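Local structure of phosphoserine aminotransferase (Bacillus alcalophilus, 1W23) at residues A[171-176]-A[188-193]; A[175-180]-A[196-201]; A[61-66]-A[205-210]; A[148-153]-A[293-298]. The protein catalyses the reversible, pyridoxal-phosphate-dependent transamination of 3-phosphohydroxypyruvate to phosphoserine with glutamate in serine biosynthesis, and likewise forms phosphohydroxythreonine. One frame throughout, in Å; residues are numbered along the deposited sequence.

How the contacts relate
Contacts 1, 2 and 4 surround pyridoxal-5'-phosphate: contact 1 brings Asp172 to its ring nitrogen, contact 2 brings Lys196 to its C4A, and contact 4 brings Thr152 to its O3. Contacts 1 and 2 share Ser175 and Asp176, and their centres are about 9 Å apart. Contact 4, with its centre about 12 Å from each of them, meets these shared residues through Ser175 OG to Thr152 OG1 and Asp176 OD1 to Ser149 OG, probable hydrogen bonds of 2.7 Å each. Contact 3 lies farther out in the same sheet as contact 1, where strands 189-193 and 204-209 are neighbours; its centre is about 22 Å from that of contact 4.

Contact 1: residues A[171-176]-A[188-193]; sequences ADMSSD and GMIYAG. With PLP (pyridoxal-5'-phosphate), chain J.
Asp172 OD1 is gripped by two donors, both from Ser174. The hydroxyl OG donates to the syn lone pair of OD1 at 2.7 Å, whereas the backbone N of Ser174 reaches OD1 at 3.1 Å from above the carboxylate plane, closing an Asx turn. This turn ends strand 169-172, which runs parallel to strand 189-193 in the seven-stranded mixed sheet of the large domain of fold-type I PLP enzymes. With CG anti to the backbone N (chi1 175°), the carboxylate extends to the cofactor, and OD2 lies 2.7 Å from PLP N1. Its negative charge would be expected to favour a protonated ring nitrogen, as in related aminotransferases; the two bonds on OD1 hold the carboxylate against rotation. Behind it stands Tyr191, whose CG takes the crowded position between N and the carbonyl carbon (chi1 60°), so that Asp172 CA lies over one ring face in a CH-pi contact, 3.9 Å from the centroid of Tyr191. Ring and carboxylate planes are 17° apart, and the phenol oxygen is hydrogen-bonded to His146 NE2. Backbone bonds join the strands: Tyr191 N to Ala171 O at 3.0 Å, Ala171 N to Met189 O, and Met173 N to Tyr191 O at 2.8 Å, the last nearly along the C=O axis. Near this last bond Met173 lays its extended chain obliquely across Ile190, SD resting 3.6 Å from CG2. A water lies within hydrogen-bonding distance of both Ser174 O and Gly193 O. Any side chain at Gly193 would be crowded by PLP O3P; Gly193 N makes a weak hydrogen bond to Ser174 OG, 3.4 Å.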
# COMPACT_ATOMS: atom_id res chain seq x y z
N ALA A 171 3.19 19.85 -6.60
CA ALA A 171 3.85 19.89 -5.30
C ALA A 171 3.78 18.56 -4.55
O ALA A 171 2.71 17.95 -4.40
CB ALA A 171 3.18 20.96 -4.42
N ASP A 172 4.93 18.18 -4.03
CA ASP A 172 5.07 17.12 -3.04
C ASP A 172 4.81 17.77 -1.68
O ASP A 172 5.66 18.48 -1.11
CB ASP A 172 6.49 16.54 -3.06
CG ASP A 172 6.77 15.51 -1.99
OD1 ASP A 172 5.85 15.20 -1.17
OD2 ASP A 172 7.92 15.02 -1.98
N MET A 173 3.59 17.55 -1.18
CA MET A 173 3.12 18.10 0.10
C MET A 173 3.09 17.03 1.18
O MET A 173 2.34 17.16 2.17
CB MET A 173 1.75 18.79 -0.01
CG MET A 173 1.79 19.94 -1.07
SD MET A 173 0.28 20.91 -0.91
CE MET A 173 0.64 22.28 -2.03
N SER A 174 3.88 15.97 1.05
CA SER A 174 3.85 14.87 1.99
C SER A 174 3.88 15.31 3.44
O SER A 174 3.10 14.78 4.25
CB SER A 174 5.01 13.94 1.76
OG SER A 174 4.93 13.26 0.52
N SER A 175 4.75 16.26 3.82
CA SER A 175 4.94 16.55 5.23
C SER A 175 4.23 17.81 5.71
O SER A 175 4.37 18.16 6.89
CB SER A 175 6.41 16.50 5.59
OG SER A 175 7.16 17.37 4.75
N ASP A 176 3.38 18.45 4.90
CA ASP A 176 2.54 19.54 5.41
C ASP A 176 1.15 19.60 4.82
O ASP A 176 0.40 20.54 5.16
CB ASP A 176 3.22 20.91 5.30
CG ASP A 176 3.29 21.49 3.88
OD1 ASP A 176 2.92 20.73 2.94
OD2 ASP A 176 3.72 22.66 3.76
N GLY A 188 -1.64 22.19 -10.52
CA GLY A 188 -2.14 21.14 -11.37
C GLY A 188 -2.26 19.79 -10.69
O GLY A 188 -3.13 18.98 -11.02
N MET A 189 -1.35 19.56 -9.73
CA MET A 189 -1.36 18.29 -8.99
C MET A 189 -0.67 18.51 -7.66
O MET A 189 0.39 19.20 -7.59
CB MET A 189 -0.68 17.21 -9.82
CG MET A 189 -0.69 15.86 -9.14
SD MET A 189 -0.02 14.55 -10.17
CE MET A 189 1.30 14.07 -9.04
N ILE A 190 -1.19 17.90 -6.62
CA ILE A 190 -0.60 17.81 -5.28
C ILE A 190 -0.55 16.35 -4.89
O ILE A 190 -1.53 15.62 -5.13
CB ILE A 190 -1.50 18.57 -4.28
CG1 ILE A 190 -1.51 20.07 -4.57
CG2 ILE A 190 -1.14 18.22 -2.88
CD1 ILE A 190 -2.62 20.79 -3.89
N TYR A 191 0.55 15.89 -4.31
CA TYR A 191 0.58 14.53 -3.80
C TYR A 191 1.21 14.50 -2.42
O TYR A 191 2.03 15.36 -2.03
CB TYR A 191 1.30 13.58 -4.74
CG TYR A 191 2.73 13.87 -5.03
CD1 TYR A 191 3.77 13.23 -4.39
CD2 TYR A 191 3.12 14.79 -6.03
CE1 TYR A 191 5.11 13.47 -4.65
CE2 TYR A 191 4.44 15.02 -6.32
CZ TYR A 191 5.44 14.37 -5.62
OH TYR A 191 6.78 14.55 -5.92
N ALA A 192 0.86 13.45 -1.66
CA ALA A 192 1.35 13.31 -0.31
C ALA A 192 1.17 11.86 0.15
O ALA A 192 0.05 11.35 0.13
CB ALA A 192 0.51 14.15 0.68
N GLY A 193 2.25 11.22 0.60
CA GLY A 193 2.07 10.00 1.40
C GLY A 193 1.24 10.33 2.61
O GLY A 193 1.40 11.40 3.21
N1 PLP J . 8.52 13.45 0.11
C2 PLP J . 8.56 14.01 1.37
C2A PLP J . 8.49 15.49 1.44
C3 PLP J . 8.66 13.20 2.49
O3 PLP J . 8.67 13.73 3.69
C4 PLP J . 8.73 11.77 2.33
C4A PLP J . 8.76 10.91 3.54
C5 PLP J . 8.67 11.24 1.03
C6 PLP J . 8.59 12.10 -0.06
C5A PLP J . 8.77 9.77 0.75
O4P PLP J . 7.46 9.15 1.01
P PLP J . 7.30 7.53 0.86
O1P PLP J . 8.23 6.92 1.87
O2P PLP J . 7.70 7.18 -0.57
O3P PLP J . 5.82 7.35 1.12
O HOH W 1 0.85 13.39 5.11

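Contact 2: residues A[175-180]-A[196-201]; sequences SDILSR and KNLGPS. With PLP (pyridoxal-5'-phosphate), chain J.
Leu198 stands across two side chains of the opposing turn at about a right angle to each, one methyl per neighbour. Its CD1 touches Ile177 CG2 at 3.7 Å, and its CD2 meets Leu178 CB at 4.0 Å, so the isobutyl fork spans both. Asn197, the next residue back, directs its amide at the backbone of the same turn: ND2 donates to Ile177 O at 2.9 Å, with an N-H...O angle of 149°. The acceptor lies in the plane of the amide, but the donor sits 43° above the carbonyl plane, not on a lone pair. That carbonyl belongs to a type II beta turn, Asp176 to Ser179, which follows strand 169-172 in the PLP-binding domain; Ser179 OG tightens it with a bond to Asp176 O at 2.6 Å. An alanine in place of Asn197 would lose the bonds to Ile177 O and to the backbone N of Asn339, which its OD1 accepts, and would probably loosen the turn beside the cofactor lysine. Lys196 points toward Ser175, whose CB lies 4.0 Å from Lys196 CD. Bent at chi2 (125°), its chain then runs extended to PLP, where NZ is covalently joined to PLP C4A at 1.7 Å, longer than an aldimine C=N double bond. From there NZ also donates a very short hydrogen bond, 2.5 Å, to PLP O3.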
# COMPACT_ATOMS: atom_id res chain seq x y z
N SER A 175 4.75 16.26 3.82
CA SER A 175 4.94 16.55 5.23
C SER A 175 4.23 17.81 5.71
O SER A 175 4.37 18.16 6.89
CB SER A 175 6.41 16.50 5.59
OG SER A 175 7.16 17.37 4.75
N ASP A 176 3.38 18.45 4.90
CA ASP A 176 2.54 19.54 5.41
C ASP A 176 1.15 19.60 4.82
O ASP A 176 0.40 20.54 5.16
CB ASP A 176 3.22 20.91 5.30
CG ASP A 176 3.29 21.49 3.88
OD1 ASP A 176 2.92 20.73 2.94
OD2 ASP A 176 3.72 22.66 3.76
N ILE A 177 0.69 18.62 4.07
CA ILE A 177 -0.69 18.70 3.53
C ILE A 177 -1.70 18.76 4.68
O ILE A 177 -1.63 18.03 5.65
CB ILE A 177 -0.98 17.50 2.62
CG1 ILE A 177 -2.29 17.66 1.89
CG2 ILE A 177 -0.84 16.15 3.36
CD1 ILE A 177 -2.51 16.71 0.72
N LEU A 178 -2.67 19.64 4.51
CA LEU A 178 -3.78 19.79 5.48
C LEU A 178 -3.30 20.11 6.88
O LEU A 178 -3.93 19.79 7.88
CB LEU A 178 -4.74 18.60 5.42
CG LEU A 178 -6.11 18.75 6.04
CD1 LEU A 178 -6.74 20.10 5.96
CD2 LEU A 178 -7.04 17.65 5.49
N SER A 179 -2.21 20.92 6.93
CA SER A 179 -1.77 21.56 8.16
C SER A 179 -2.20 23.03 8.26
O SER A 179 -1.92 23.67 9.27
CB SER A 179 -0.25 21.49 8.28
OG SER A 179 0.39 22.19 7.23
N ARG A 180 -2.84 23.51 7.21
CA ARG A 180 -3.22 24.91 7.02
C ARG A 180 -4.11 24.99 5.81
O ARG A 180 -4.13 24.08 4.98
CB ARG A 180 -1.97 25.79 6.86
CG ARG A 180 -1.02 25.31 5.78
CD ARG A 180 0.29 26.09 5.80
NE ARG A 180 1.17 25.52 4.76
CZ ARG A 180 2.29 26.11 4.32
NH1 ARG A 180 2.72 27.28 4.83
NH2 ARG A 180 2.99 25.54 3.33
N LYS A 196 2.18 11.27 7.46
CA LYS A 196 2.63 12.44 8.29
C LYS A 196 1.43 13.16 8.85
O LYS A 196 1.40 13.28 10.09
CB LYS A 196 3.57 13.30 7.45
CG LYS A 196 4.98 12.80 7.32
CD LYS A 196 5.63 12.58 5.95
CE LYS A 196 6.89 11.76 6.03
NZ LYS A 196 7.77 11.66 4.74
N ASN A 197 0.47 13.66 8.10
CA ASN A 197 -0.68 14.41 8.56
C ASN A 197 -2.03 13.82 8.28
O ASN A 197 -3.04 14.40 8.72
CB ASN A 197 -0.72 15.79 7.90
CG ASN A 197 -0.05 16.79 8.71
OD1 ASN A 197 0.25 16.65 9.90
ND2 ASN A 197 0.05 17.88 8.00
N LEU A 198 -2.03 12.67 7.55
CA LEU A 198 -3.33 12.20 7.17
C LEU A 198 -3.71 10.84 7.68
O LEU A 198 -4.89 10.52 7.68
CB LEU A 198 -3.47 12.25 5.67
CG LEU A 198 -3.25 13.61 5.02
CD1 LEU A 198 -3.43 13.48 3.51
CD2 LEU A 198 -4.18 14.65 5.62
N GLY A 199 -2.75 10.04 8.09
CA GLY A 199 -3.27 8.65 8.26
C GLY A 199 -1.99 7.80 8.38
O GLY A 199 -0.87 8.28 8.42
N PRO A 200 -2.20 6.56 8.36
CA PRO A 200 -1.07 5.64 8.37
C PRO A 200 -0.52 5.48 6.94
O PRO A 200 -0.94 5.97 5.96
CB PRO A 200 -1.64 4.33 8.96
CG PRO A 200 -3.04 4.32 8.42
CD PRO A 200 -3.46 5.77 8.61
N SER A 201 0.61 4.80 6.93
CA SER A 201 1.25 4.48 5.66
C SER A 201 0.49 3.49 4.84
O SER A 201 -0.31 2.73 5.37
CB SER A 201 2.67 3.95 5.96
OG SER A 201 2.54 2.67 6.55
N1 PLP J . 8.52 13.45 0.11
C2 PLP J . 8.56 14.01 1.37
C2A PLP J . 8.49 15.49 1.44
C3 PLP J . 8.66 13.20 2.49
O3 PLP J . 8.67 13.73 3.69
C4 PLP J . 8.73 11.77 2.33
C4A PLP J . 8.76 10.91 3.54
C5 PLP J . 8.67 11.24 1.03
C6 PLP J . 8.59 12.10 -0.06
C5A PLP J . 8.77 9.77 0.75
O4P PLP J . 7.46 9.15 1.01
P PLP J . 7.30 7.53 0.86
O1P PLP J . 8.23 6.92 1.87
O2P PLP J . 7.70 7.18 -0.57
O3P PLP J . 5.82 7.35 1.12

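Contact 3: residues A[61-66]-A[205-210]; sequences LQIPND and VVIVKK
The contact belongs to one margin of the seven-stranded sheet of the large domain, where strand 204-209 runs antiparallel to both its neighbours and the loop from helix 44-61 leads into an outermost strand, 67-72. Gln62, with positive phi, is the C-prime residue of a Schellman motif that ends this helix, and the turned chain sets Leu61 and Ile63 against Ile207. Ile207 points to the loop with CG1 anti to its carbonyl carbon (chi1 -57°), which brings its CD1 tip to tip with two other methyls: Ile63 CD1 at 3.8 Å and Leu61 CD1 at 4.0 Å. Alongside, Ile63 CG2 approaches Ile207 CG2 at 4.1 Å, and all three side chains are buried. Farther along, Asp66 O accepts from Lys210 N at 3.0 Å, an almost straight bond (171° at the hydrogen) lying in the carbonyl plane. It continues the antiparallel pairing that joins Gln68 to Val208. The side chains of Asp66 and Lys209 lie side by side and point the same way; Lys209 bends at its last torsion so that NZ forms a salt bridge with Asp66 OD2 at 3.2 Å, met 34° out of the carboxylate plane. Lys210 folds back over the same loop, its CE 3.2 Å from Asn65 O. Hence the chemistry is graded: methyl groups meet at the buried end, where the helix stops, one straight backbone bond ties the entry of strand 67-72 to the exit of strand 204-209, and at the exposed end the salt bridge, fairly long and off the carboxylate plane, probably adds little directional hold.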
# COMPACT_ATOMS: atom_id res chain seq x y z
N LEU A 61 -10.08 21.03 2.38
CA LEU A 61 -9.12 21.80 1.58
C LEU A 61 -9.83 22.69 0.55
O LEU A 61 -9.14 23.42 -0.15
CB LEU A 61 -8.11 20.89 0.92
CG LEU A 61 -7.07 20.26 1.80
CD1 LEU A 61 -6.29 19.23 1.01
CD2 LEU A 61 -6.11 21.31 2.38
N GLN A 62 -11.16 22.66 0.51
CA GLN A 62 -11.89 23.42 -0.51
C GLN A 62 -11.39 23.11 -1.92
O GLN A 62 -11.00 23.97 -2.68
CB GLN A 62 -11.87 24.94 -0.20
CG GLN A 62 -12.60 25.26 1.10
CD GLN A 62 -12.62 26.74 1.43
OE1 GLN A 62 -12.02 27.21 2.41
NE2 GLN A 62 -13.32 27.50 0.61
N ILE A 63 -11.38 21.81 -2.23
CA ILE A 63 -10.93 21.34 -3.53
C ILE A 63 -11.98 21.62 -4.61
O ILE A 63 -13.13 21.19 -4.42
CB ILE A 63 -10.57 19.84 -3.48
CG1 ILE A 63 -9.51 19.57 -2.42
CG2 ILE A 63 -10.20 19.34 -4.86
CD1 ILE A 63 -9.16 18.10 -2.22
N PRO A 64 -11.65 22.34 -5.66
CA PRO A 64 -12.68 22.63 -6.68
C PRO A 64 -13.17 21.39 -7.41
O PRO A 64 -12.54 20.35 -7.48
CB PRO A 64 -11.96 23.57 -7.64
CG PRO A 64 -10.80 24.13 -6.88
CD PRO A 64 -10.38 23.02 -5.98
N ASN A 65 -14.35 21.54 -8.02
CA ASN A 65 -15.08 20.44 -8.66
C ASN A 65 -14.43 19.88 -9.90
O ASN A 65 -14.77 18.77 -10.32
CB ASN A 65 -16.52 20.91 -9.03
CG ASN A 65 -17.44 20.65 -7.88
OD1 ASN A 65 -16.99 20.07 -6.88
ND2 ASN A 65 -18.68 21.09 -8.07
N ASP A 66 -13.45 20.63 -10.47
CA ASP A 66 -12.71 20.15 -11.64
C ASP A 66 -11.43 19.43 -11.26
O ASP A 66 -10.64 19.09 -12.12
CB ASP A 66 -12.49 21.30 -12.63
CG ASP A 66 -11.69 22.46 -12.12
OD1 ASP A 66 -11.69 22.81 -10.93
OD2 ASP A 66 -11.02 23.14 -12.90
N VAL A 205 -2.22 10.21 -1.24
CA VAL A 205 -3.28 11.08 -1.76
C VAL A 205 -2.74 11.89 -2.92
O VAL A 205 -1.67 12.51 -2.82
CB VAL A 205 -3.81 12.00 -0.65
CG1 VAL A 205 -4.78 13.03 -1.20
CG2 VAL A 205 -4.42 11.17 0.47
N VAL A 206 -3.42 11.85 -4.05
CA VAL A 206 -3.06 12.62 -5.21
C VAL A 206 -4.31 13.43 -5.63
O VAL A 206 -5.33 12.86 -5.96
CB VAL A 206 -2.58 11.74 -6.38
CG1 VAL A 206 -2.11 12.58 -7.55
CG2 VAL A 206 -1.46 10.80 -5.90
N ILE A 207 -4.17 14.78 -5.58
CA ILE A 207 -5.23 15.70 -5.98
C ILE A 207 -4.86 16.24 -7.34
O ILE A 207 -3.81 16.85 -7.46
CB ILE A 207 -5.43 16.80 -4.93
CG1 ILE A 207 -5.75 16.28 -3.54
CG2 ILE A 207 -6.48 17.77 -5.43
CD1 ILE A 207 -5.46 17.25 -2.42
N VAL A 208 -5.66 15.97 -8.36
CA VAL A 208 -5.29 16.21 -9.73
C VAL A 208 -6.35 17.03 -10.45
O VAL A 208 -7.56 16.79 -10.33
CB VAL A 208 -5.19 14.90 -10.58
CG1 VAL A 208 -4.12 13.99 -10.06
CG2 VAL A 208 -6.50 14.10 -10.66
N LYS A 209 -5.92 18.01 -11.22
CA LYS A 209 -6.81 18.74 -12.11
C LYS A 209 -7.17 17.77 -13.23
O LYS A 209 -6.30 17.30 -13.97
CB LYS A 209 -6.13 20.00 -12.64
CG LYS A 209 -7.09 20.94 -13.37
CD LYS A 209 -6.40 22.30 -13.58
CE LYS A 209 -7.32 23.29 -14.33
NZ LYS A 209 -8.01 24.09 -13.28
N LYS A 210 -8.46 17.39 -13.33
CA LYS A 210 -8.84 16.24 -14.13
C LYS A 210 -8.39 16.36 -15.57
O LYS A 210 -7.88 15.38 -16.13
CB LYS A 210 -10.37 16.08 -14.09
CG LYS A 210 -10.89 15.87 -12.71
CD LYS A 210 -12.36 15.55 -12.70
CE LYS A 210 -13.31 16.27 -11.75
NZ LYS A 210 -14.63 15.54 -11.89

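Contact 4: residues A[148-153]-A[293-298]; sequences TSNNTI and SRSLMN. With PLP (pyridoxal-5'-phosphate), chain J.
Asn150 reaches from the short strand 150-151 to an ST turn at Ser295, in the loop that opens strand 298-302, and so joins the PLP-binding part of the chain to a later one. Its CB lies against the carboxylate of Asp176, and CG, anti to the backbone N (chi1 -172°), carries the amide on into the loop. OD1 accepts from Ser295 OG at 2.6 Å, in the carbonyl plane and on a lone pair. Ser295 OG itself accepts from Met297 N at 2.9 Å and Asn298 N at 3.0 Å, so the hydroxyl donates one hydrogen bond and accepts two. ND2 donates to Asn298 OD1 at 2.8 Å; the acceptor is in the plane of the Asn150 amide, and the donor lies nearly along the C=O axis, although the angle at the hydrogen is only 133°. The two amides are turned 33° to each other. ND2 is also hydrogen-bonded to Ser175 OG, which is in turn hydrogen-bonded to Thr152 OG1. An alanine in place of Asn150 would remove the amide that joins Ser295, Asn298 and Ser175, and would probably leave the loop less firmly placed against the cofactor site. Thr152 adds its methyl CG2 to the contact, 3.6 Å from Asn298 ND2. Its hydroxyl, besides meeting Ser175 OG, is hydrogen-bonded to PLP O3: OG1 to O3 2.6 Å.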
# COMPACT_ATOMS: atom_id res chain seq x y z
N THR A 148 8.62 21.19 -3.48
CA THR A 148 8.43 20.39 -2.28
C THR A 148 8.00 21.37 -1.19
O THR A 148 8.81 22.24 -0.79
CB THR A 148 9.72 19.68 -1.88
OG1 THR A 148 10.30 19.03 -3.03
CG2 THR A 148 9.47 18.71 -0.75
N SER A 149 6.73 21.35 -0.79
CA SER A 149 6.23 22.43 0.09
C SER A 149 6.88 22.48 1.44
O SER A 149 7.15 23.56 1.97
CB SER A 149 4.70 22.27 0.23
OG SER A 149 4.38 20.99 0.70
N ASN A 150 7.18 21.32 2.02
CA ASN A 150 7.80 21.19 3.32
C ASN A 150 8.95 20.19 3.15
O ASN A 150 8.76 19.03 2.74
CB ASN A 150 6.76 20.76 4.38
CG ASN A 150 7.37 20.82 5.79
OD1 ASN A 150 7.43 21.93 6.36
ND2 ASN A 150 7.83 19.68 6.28
N ASN A 151 10.14 20.68 3.43
CA ASN A 151 11.37 19.92 3.22
C ASN A 151 11.71 19.21 4.52
O ASN A 151 12.35 19.74 5.44
CB ASN A 151 12.49 20.86 2.78
CG ASN A 151 12.02 21.60 1.54
OD1 ASN A 151 12.00 21.02 0.45
ND2 ASN A 151 11.65 22.85 1.69
N THR A 152 11.19 17.98 4.62
CA THR A 152 11.07 17.25 5.89
C THR A 152 12.41 17.09 6.60
O THR A 152 12.46 17.06 7.84
CB THR A 152 10.46 15.84 5.59
OG1 THR A 152 9.50 16.01 4.54
CG2 THR A 152 9.80 15.23 6.82
N ILE A 153 13.48 16.86 5.82
CA ILE A 153 14.80 16.62 6.40
C ILE A 153 15.48 17.86 6.91
O ILE A 153 16.23 17.84 7.91
CB ILE A 153 15.68 15.84 5.39
CG1 ILE A 153 15.15 14.40 5.29
CG2 ILE A 153 17.16 15.90 5.74
CD1 ILE A 153 15.61 13.60 4.09
N SER A 293 12.01 30.92 6.75
CA SER A 293 11.67 29.66 6.09
C SER A 293 11.37 28.56 7.07
O SER A 293 11.25 27.41 6.67
CB SER A 293 12.84 29.24 5.19
OG SER A 293 12.97 30.16 4.09
N ARG A 294 11.28 28.84 8.37
CA ARG A 294 11.08 27.81 9.40
C ARG A 294 9.82 27.00 9.17
O ARG A 294 8.74 27.57 9.05
CB ARG A 294 10.99 28.45 10.77
CG ARG A 294 12.35 28.73 11.39
CD ARG A 294 12.27 29.58 12.64
NE ARG A 294 13.56 29.51 13.36
CZ ARG A 294 13.78 30.07 14.56
NH1 ARG A 294 12.86 30.87 15.13
NH2 ARG A 294 14.97 29.85 15.13
N SER A 295 9.95 25.68 9.16
CA SER A 295 8.83 24.79 9.04
C SER A 295 8.02 24.75 10.33
O SER A 295 8.54 24.74 11.45
CB SER A 295 9.36 23.38 8.74
OG SER A 295 8.31 22.40 8.76
N LEU A 296 6.70 24.66 10.18
CA LEU A 296 5.76 24.39 11.27
C LEU A 296 5.61 22.92 11.57
O LEU A 296 4.96 22.56 12.55
CB LEU A 296 4.40 25.03 10.94
CG LEU A 296 4.44 26.55 10.84
CD1 LEU A 296 3.09 27.05 10.33
CD2 LEU A 296 4.77 27.19 12.18
N MET A 297 6.18 22.05 10.72
CA MET A 297 6.00 20.60 10.78
C MET A 297 7.25 19.82 11.26
O MET A 297 7.09 18.80 11.93
CB MET A 297 5.61 20.10 9.37
CG MET A 297 4.26 20.59 8.90
SD MET A 297 2.81 19.80 9.65
CE MET A 297 2.30 20.95 10.93
N ASN A 298 8.45 20.30 10.90
CA ASN A 298 9.68 19.64 11.28
C ASN A 298 10.68 20.69 11.75
O ASN A 298 11.08 21.52 10.98
CB ASN A 298 10.31 18.83 10.13
CG ASN A 298 9.33 17.85 9.51
OD1 ASN A 298 8.71 18.18 8.49
ND2 ASN A 298 9.22 16.63 10.04
N1 PLP J . 8.52 13.45 0.11
C2 PLP J . 8.56 14.01 1.37
C2A PLP J . 8.49 15.49 1.44
C3 PLP J . 8.66 13.20 2.49
O3 PLP J . 8.67 13.73 3.69
C4 PLP J . 8.73 11.77 2.33
C4A PLP J . 8.76 10.91 3.54
C5 PLP J . 8.67 11.24 1.03
C6 PLP J . 8.59 12.10 -0.06
C5A PLP J . 8.77 9.77 0.75
O4P PLP J . 7.46 9.15 1.01
P PLP J . 7.30 7.53 0.86
O1P PLP J . 8.23 6.92 1.87
O2P PLP J . 7.70 7.18 -0.57
O3P PLP J . 5.82 7.35 1.12